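Local coordinates for putative uncharacterized protein (PDB 4J25) that is a prolyl-4-hydroxylase of the 2-oxoglutarate- and iron-dependent oxygenase family, probably hydroxylating proline in a protein substrate, at residues Gln95-Leu109 against Gly126-Pro138. Numbering follows the deposited sequence.
Sequences QWIDPGQAEACDQYL and GLEDFECHFALYP
Gln-95 meets His-133 through its carbonyl oxygen, which also accepts a hydrogen bond from a water held by Phe-134 N. Trp-96 lies between two side chains of the strand. The Glu-131 carboxylate lies over one face of the indole, its plane turned only 11° from the ring, with Glu-131 OE1 3.5 Å from Trp-96 CH2. On the opposite face His-133 stands edge-on in a T-shaped pair, planes at 88°, with CD2 foremost. His-133 ND1 also donates 2.8 Å to Phe-134 O, which fixes the turn of the imidazole. An alanine in place of Glu-131 would probably leave one indole face without its carboxylate cover and Arg-222 without a weak, long ion-pair partner. Ile-97 N gives the direct backbone bond, 3.0 Å to Cys-132 O. A second water joins Ile-97 O to Cys-132 N. The Ile-97 side chain crosses Phe-134 at about a right angle, CD1 lying 3.6 Å from Phe-134 CE2. Its CG1 stands beside the backbone N (chi1 -66°) and the chain runs on extended, bringing CD1 to His-133 CA. The chain then turns into helix 103-123. Cys-105 SG sits at the edge of the Phe-134 ring, 3.8 Å from CE2. Tyr-108 CE2 approaches the edge of Phe-130, 4.0 Å from CE1. Leu-109 CD2 meets Cys-132 SG at 3.8 Å and also lies near the edge of Phe-130. The axes of segment 103-109 and strand 129-137 come within 11.0 Å and run roughly antiparallel. The strand is outermost in the larger, five-stranded antiparallel sheet, paired with strand 214-222. Farther along it, Tyr-137 touches bound N-oxalylglycine. The contact thus packs a helix and its preceding loop against a major-sheet strand of the double-stranded beta-helix (jellyroll) fold of 2-oxoglutarate oxygenases.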
loop_
_atom_site.group_PDB
_atom_site.type_symbol
_atom_site.label_atom_id
_atom_site.label_comp_id
_atom_site.label_asym_id
_atom_site.label_seq_id
_atom_site.Cartn_x
_atom_site.Cartn_y
_atom_site.Cartn_z
ATOM N N GLN A 95 6.600 14.168 -0.517
ATOM C CA GLN A 95 6.516 14.244 -1.972
ATOM C C GLN A 95 5.461 13.278 -2.537
ATOM O O GLN A 95 5.771 12.144 -2.913
ATOM C CB GLN A 95 7.884 13.941 -2.593
ATOM C CG GLN A 95 9.001 14.748 -1.976
ATOM C CD GLN A 95 10.374 14.297 -2.420
ATOM O OE1 GLN A 95 11.205 13.902 -1.591
ATOM N NE2 GLN A 95 10.635 14.369 -3.728
ATOM N N TRP A 96 4.220 13.754 -2.602
ATOM C CA TRP A 96 3.121 13.010 -3.189
ATOM C C TRP A 96 3.433 12.687 -4.636
ATOM O O TRP A 96 4.115 13.437 -5.327
ATOM C CB TRP A 96 1.811 13.792 -3.067
ATOM C CG TRP A 96 1.401 13.946 -1.648
ATOM C CD1 TRP A 96 1.585 15.039 -0.858
ATOM C CD2 TRP A 96 0.774 12.957 -0.828
ATOM N NE1 TRP A 96 1.099 14.797 0.404
ATOM C CE2 TRP A 96 0.602 13.522 0.449
ATOM C CE3 TRP A 96 0.347 11.651 -1.049
ATOM C CZ2 TRP A 96 0.013 12.826 1.498
ATOM C CZ3 TRP A 96 -0.232 10.963 -0.017
ATOM C CH2 TRP A 96 -0.399 11.550 1.247
ATOM N N ILE A 97 2.947 11.538 -5.078
ATOM C CA ILE A 97 3.254 11.030 -6.399
ATOM C C ILE A 97 2.094 11.351 -7.333
ATOM O O ILE A 97 0.930 11.143 -6.987
ATOM C CB ILE A 97 3.524 9.514 -6.329
ATOM C CG1 ILE A 97 4.797 9.257 -5.516
ATOM C CG2 ILE A 97 3.654 8.909 -7.707
ATOM C CD1 ILE A 97 4.904 7.845 -5.032
ATOM N N ASP A 98 2.424 11.885 -8.505
ATOM C CA ASP A 98 1.438 12.190 -9.538
ATOM C C ASP A 98 1.957 11.656 -10.858
ATOM O O ASP A 98 3.149 11.387 -10.998
ATOM C CB ASP A 98 1.238 13.706 -9.676
ATOM C CG ASP A 98 0.059 14.228 -8.873
ATOM O OD1 ASP A 98 -0.986 13.532 -8.802
ATOM O OD2 ASP A 98 0.176 15.347 -8.324
ATOM N N PRO A 99 1.058 11.503 -11.841
ATOM C CA PRO A 99 1.517 11.153 -13.186
ATOM C C PRO A 99 2.546 12.164 -13.677
ATOM O O PRO A 99 2.474 13.332 -13.304
ATOM C CB PRO A 99 0.232 11.202 -14.017
ATOM C CG PRO A 99 -0.851 10.871 -13.029
ATOM C CD PRO A 99 -0.413 11.517 -11.738
ATOM N N GLY A 100 3.517 11.703 -14.455
ATOM C CA GLY A 100 4.438 12.595 -15.133
ATOM C C GLY A 100 5.724 12.841 -14.378
ATOM O O GLY A 100 6.556 13.618 -14.821
ATOM N N GLN A 101 5.907 12.179 -13.242
ATOM C CA GLN A 101 7.119 12.376 -12.450
ATOM C C GLN A 101 8.181 11.342 -12.798
ATOM O O GLN A 101 9.356 11.670 -12.866
ATOM C CB GLN A 101 6.814 12.325 -10.954
ATOM C CG GLN A 101 5.896 13.440 -10.482
ATOM C CD GLN A 101 5.453 13.273 -9.032
ATOM O OE1 GLN A 101 5.877 12.353 -8.339
ATOM N NE2 GLN A 101 4.580 14.167 -8.581
ATOM N N ALA A 102 7.766 10.101 -13.015
ATOM C CA ALA A 102 8.697 9.031 -13.367
ATOM C C ALA A 102 7.909 7.891 -13.964
ATOM O O ALA A 102 6.756 7.673 -13.595
ATOM C CB ALA A 102 9.454 8.553 -12.136
ATOM N N GLU A 103 8.535 7.155 -14.869
ATOM C CA GLU A 103 7.901 6.030 -15.549
ATOM C C GLU A 103 7.370 4.947 -14.605
ATOM O O GLU A 103 6.253 4.470 -14.768
ATOM C CB GLU A 103 8.896 5.386 -16.533
ATOM C CG GLU A 103 8.332 4.175 -17.265
ATOM C CD GLU A 103 7.211 4.545 -18.197
ATOM O OE1 GLU A 103 7.287 5.638 -18.788
ATOM O OE2 GLU A 103 6.261 3.749 -18.338
ATOM N N ALA A 104 8.194 4.541 -13.645
ATOM C CA ALA A 104 7.817 3.489 -12.721
ATOM C C ALA A 104 6.558 3.914 -11.949
ATOM O O ALA A 104 5.608 3.145 -11.801
ATOM C CB ALA A 104 8.979 3.187 -11.766
ATOM N N CYS A 105 6.547 5.152 -11.482
ATOM C CA CYS A 105 5.407 5.651 -10.723
ATOM C C CYS A 105 4.128 5.698 -11.575
ATOM O O CYS A 105 3.036 5.389 -11.077
ATOM C CB CYS A 105 5.716 7.030 -10.142
ATOM S SG CYS A 105 7.150 7.101 -9.018
ATOM N N ASP A 106 4.265 6.073 -12.848
ATOM C CA ASP A 106 3.127 6.199 -13.754
ATOM C C ASP A 106 2.454 4.850 -13.912
ATOM O O ASP A 106 1.225 4.751 -13.960
ATOM C CB ASP A 106 3.562 6.698 -15.145
ATOM C CG ASP A 106 3.819 8.195 -15.196
ATOM O OD1 ASP A 106 3.844 8.858 -14.143
ATOM O OD2 ASP A 106 4.009 8.714 -16.316
ATOM N N GLN A 107 3.268 3.807 -14.010
ATOM C CA GLN A 107 2.758 2.457 -14.148
ATOM C C GLN A 107 2.085 1.990 -12.840
ATOM O O GLN A 107 1.071 1.303 -12.866
ATOM C CB GLN A 107 3.888 1.523 -14.530
ATOM C CG GLN A 107 4.442 1.780 -15.928
ATOM C CD GLN A 107 5.376 0.677 -16.386
ATOM O OE1 GLN A 107 5.176 -0.493 -16.067
ATOM N NE2 GLN A 107 6.402 1.047 -17.139
ATOM N N TYR A 108 2.652 2.371 -11.703
ATOM C CA TYR A 108 2.029 2.034 -10.425
ATOM C C TYR A 108 0.660 2.687 -10.316
ATOM O O TYR A 108 -0.304 2.040 -9.921
ATOM C CB TYR A 108 2.901 2.453 -9.246
ATOM C CG TYR A 108 2.328 1.988 -7.924
ATOM C CD1 TYR A 108 2.122 0.641 -7.686
ATOM C CD2 TYR A 108 1.982 2.898 -6.922
ATOM C CE1 TYR A 108 1.593 0.197 -6.484
ATOM C CE2 TYR A 108 1.461 2.460 -5.712
ATOM C CZ TYR A 108 1.267 1.106 -5.509
ATOM O OH TYR A 108 0.753 0.654 -4.319
ATOM N N LEU A 109 0.576 3.968 -10.667
ATOM C CA LEU A 109 -0.690 4.697 -10.598
ATOM C C LEU A 109 -1.727 4.115 -11.549
ATOM O O LEU A 109 -2.906 4.070 -11.219
ATOM C CB LEU A 109 -0.508 6.186 -10.886
ATOM C CG LEU A 109 0.420 6.924 -9.923
ATOM C CD1 LEU A 109 0.567 8.380 -10.386
ATOM C CD2 LEU A 109 -0.065 6.839 -8.467
ATOM N N GLY A 126 -17.401 4.757 -3.957
ATOM C CA GLY A 126 -17.318 6.120 -4.471
ATOM C C GLY A 126 -15.933 6.764 -4.404
ATOM O O GLY A 126 -15.791 7.988 -4.265
ATOM N N LEU A 127 -14.900 5.940 -4.505
ATOM C CA LEU A 127 -13.522 6.414 -4.430
ATOM C C LEU A 127 -13.197 7.321 -5.623
ATOM O O LEU A 127 -13.323 6.909 -6.777
ATOM C CB LEU A 127 -12.566 5.231 -4.416
ATOM C CG LEU A 127 -12.715 4.216 -3.279
ATOM C CD1 LEU A 127 -11.875 2.994 -3.548
ATOM C CD2 LEU A 127 -12.336 4.860 -1.975
ATOM N N GLU A 128 -12.769 8.544 -5.344
ATOM C CA GLU A 128 -12.482 9.505 -6.411
ATOM C C GLU A 128 -11.015 9.502 -6.837
ATOM O O GLU A 128 -10.700 9.838 -7.981
ATOM C CB GLU A 128 -12.853 10.915 -5.968
ATOM C CG GLU A 128 -12.051 11.411 -4.778
ATOM C CD GLU A 128 -12.116 12.918 -4.624
ATOM O OE1 GLU A 128 -13.204 13.495 -4.867
ATOM O OE2 GLU A 128 -11.076 13.523 -4.274
ATOM N N ASP A 129 -10.113 9.161 -5.918
ATOM C CA ASP A 129 -8.698 9.134 -6.260
ATOM C C ASP A 129 -7.829 8.279 -5.314
ATOM O O ASP A 129 -8.312 7.663 -4.342
ATOM C CB ASP A 129 -8.157 10.568 -6.406
ATOM C CG ASP A 129 -7.771 11.209 -5.088
ATOM O OD1 ASP A 129 -7.023 12.207 -5.117
ATOM O OD2 ASP A 129 -8.177 10.728 -4.019
ATOM N N PHE A 130 -6.552 8.233 -5.645
ATOM C CA PHE A 130 -5.551 7.480 -4.917
ATOM C C PHE A 130 -4.379 8.411 -4.729
ATOM O O PHE A 130 -3.911 9.028 -5.691
ATOM C CB PHE A 130 -5.115 6.251 -5.717
ATOM C CG PHE A 130 -4.053 5.422 -5.038
ATOM C CD1 PHE A 130 -2.746 5.369 -5.552
ATOM C CD2 PHE A 130 -4.345 4.710 -3.877
ATOM C CE1 PHE A 130 -1.762 4.603 -4.921
ATOM C CE2 PHE A 130 -3.373 3.941 -3.253
ATOM C CZ PHE A 130 -2.066 3.889 -3.783
ATOM N N GLU A 131 -3.937 8.565 -3.497
ATOM C CA GLU A 131 -2.782 9.376 -3.197
ATOM C C GLU A 131 -1.734 8.451 -2.599
ATOM O O GLU A 131 -2.051 7.566 -1.799
ATOM C CB GLU A 131 -3.135 10.509 -2.228
ATOM C CG GLU A 131 -3.625 10.012 -0.861
ATOM C CD GLU A 131 -3.813 11.111 0.165
ATOM O OE1 GLU A 131 -3.484 12.277 -0.129
ATOM O OE2 GLU A 131 -4.296 10.802 1.274
ATOM N N CYS A 132 -0.481 8.646 -2.982
ATOM C CA CYS A 132 0.579 7.827 -2.432
ATOM C C CYS A 132 1.915 8.550 -2.389
ATOM O O CYS A 132 2.081 9.641 -2.958
ATOM C CB CYS A 132 0.693 6.527 -3.207
ATOM S SG CYS A 132 1.124 6.775 -4.909
ATOM N N HIS A 133 2.855 7.958 -1.655
ATOM C CA HIS A 133 4.191 8.503 -1.535
ATOM C C HIS A 133 5.107 7.403 -1.057
ATOM O O HIS A 133 4.636 6.385 -0.507
ATOM C CB HIS A 133 4.234 9.705 -0.581
ATOM C CG HIS A 133 3.975 9.367 0.854
ATOM N ND1 HIS A 133 4.957 8.890 1.699
ATOM C CD2 HIS A 133 2.855 9.475 1.606
ATOM C CE1 HIS A 133 4.449 8.704 2.903
ATOM N NE2 HIS A 133 3.177 9.052 2.873
ATOM N N PHE A 134 6.402 7.607 -1.267
ATOM C CA PHE A 134 7.405 6.631 -0.852
ATOM C C PHE A 134 7.709 6.798 0.622
ATOM O O PHE A 134 7.482 7.862 1.195
ATOM C CB PHE A 134 8.706 6.770 -1.665
ATOM C CG PHE A 134 8.583 6.304 -3.083
ATOM C CD1 PHE A 134 8.588 4.957 -3.386
ATOM C CD2 PHE A 134 8.436 7.208 -4.106
ATOM C CE1 PHE A 134 8.467 4.527 -4.697
ATOM C CE2 PHE A 134 8.315 6.785 -5.406
ATOM C CZ PHE A 134 8.329 5.448 -5.708
ATOM N N ALA A 135 8.208 5.735 1.241
ATOM C CA ALA A 135 8.610 5.789 2.635
ATOM C C ALA A 135 9.848 4.934 2.824
ATOM O O ALA A 135 9.903 3.796 2.365
ATOM C CB ALA A 135 7.460 5.301 3.549
ATOM N N LEU A 136 10.842 5.477 3.507
ATOM C CA LEU A 136 12.099 4.774 3.705
ATOM C C LEU A 136 12.449 4.805 5.183
ATOM O O LEU A 136 12.831 5.848 5.703
ATOM C CB LEU A 136 13.218 5.447 2.904
ATOM C CG LEU A 136 14.559 4.694 2.916
ATOM C CD1 LEU A 136 15.327 4.909 1.614
ATOM C CD2 LEU A 136 15.425 5.093 4.113
ATOM N N TYR A 137 12.307 3.674 5.863
ATOM C CA TYR A 137 12.574 3.625 7.290
ATOM C C TYR A 137 14.020 3.214 7.559
ATOM O O TYR A 137 14.466 2.154 7.109
ATOM C CB TYR A 137 11.598 2.670 7.984
ATOM C CG TYR A 137 10.141 3.065 7.807
ATOM C CD1 TYR A 137 9.793 4.257 7.189
ATOM C CD2 TYR A 137 9.116 2.244 8.257
ATOM C CE1 TYR A 137 8.465 4.616 7.023
ATOM C CE2 TYR A 137 7.784 2.600 8.092
ATOM C CZ TYR A 137 7.466 3.785 7.473
ATOM O OH TYR A 137 6.141 4.154 7.292
ATOM N N PRO A 138 14.773 4.068 8.270
ATOM C CA PRO A 138 16.139 3.700 8.658
ATOM C C PRO A 138 16.087 2.529 9.618
ATOM O O PRO A 138 15.046 2.324 10.235
ATOM C CB PRO A 138 16.657 4.944 9.387
ATOM C CG PRO A 138 15.723 6.040 9.045
ATOM C CD PRO A 138 14.398 5.401 8.766
HETATM O O HOH W 1 7.369 10.146 -2.449
HETATM O O HOH W 2 -0.329 11.111 -4.732
#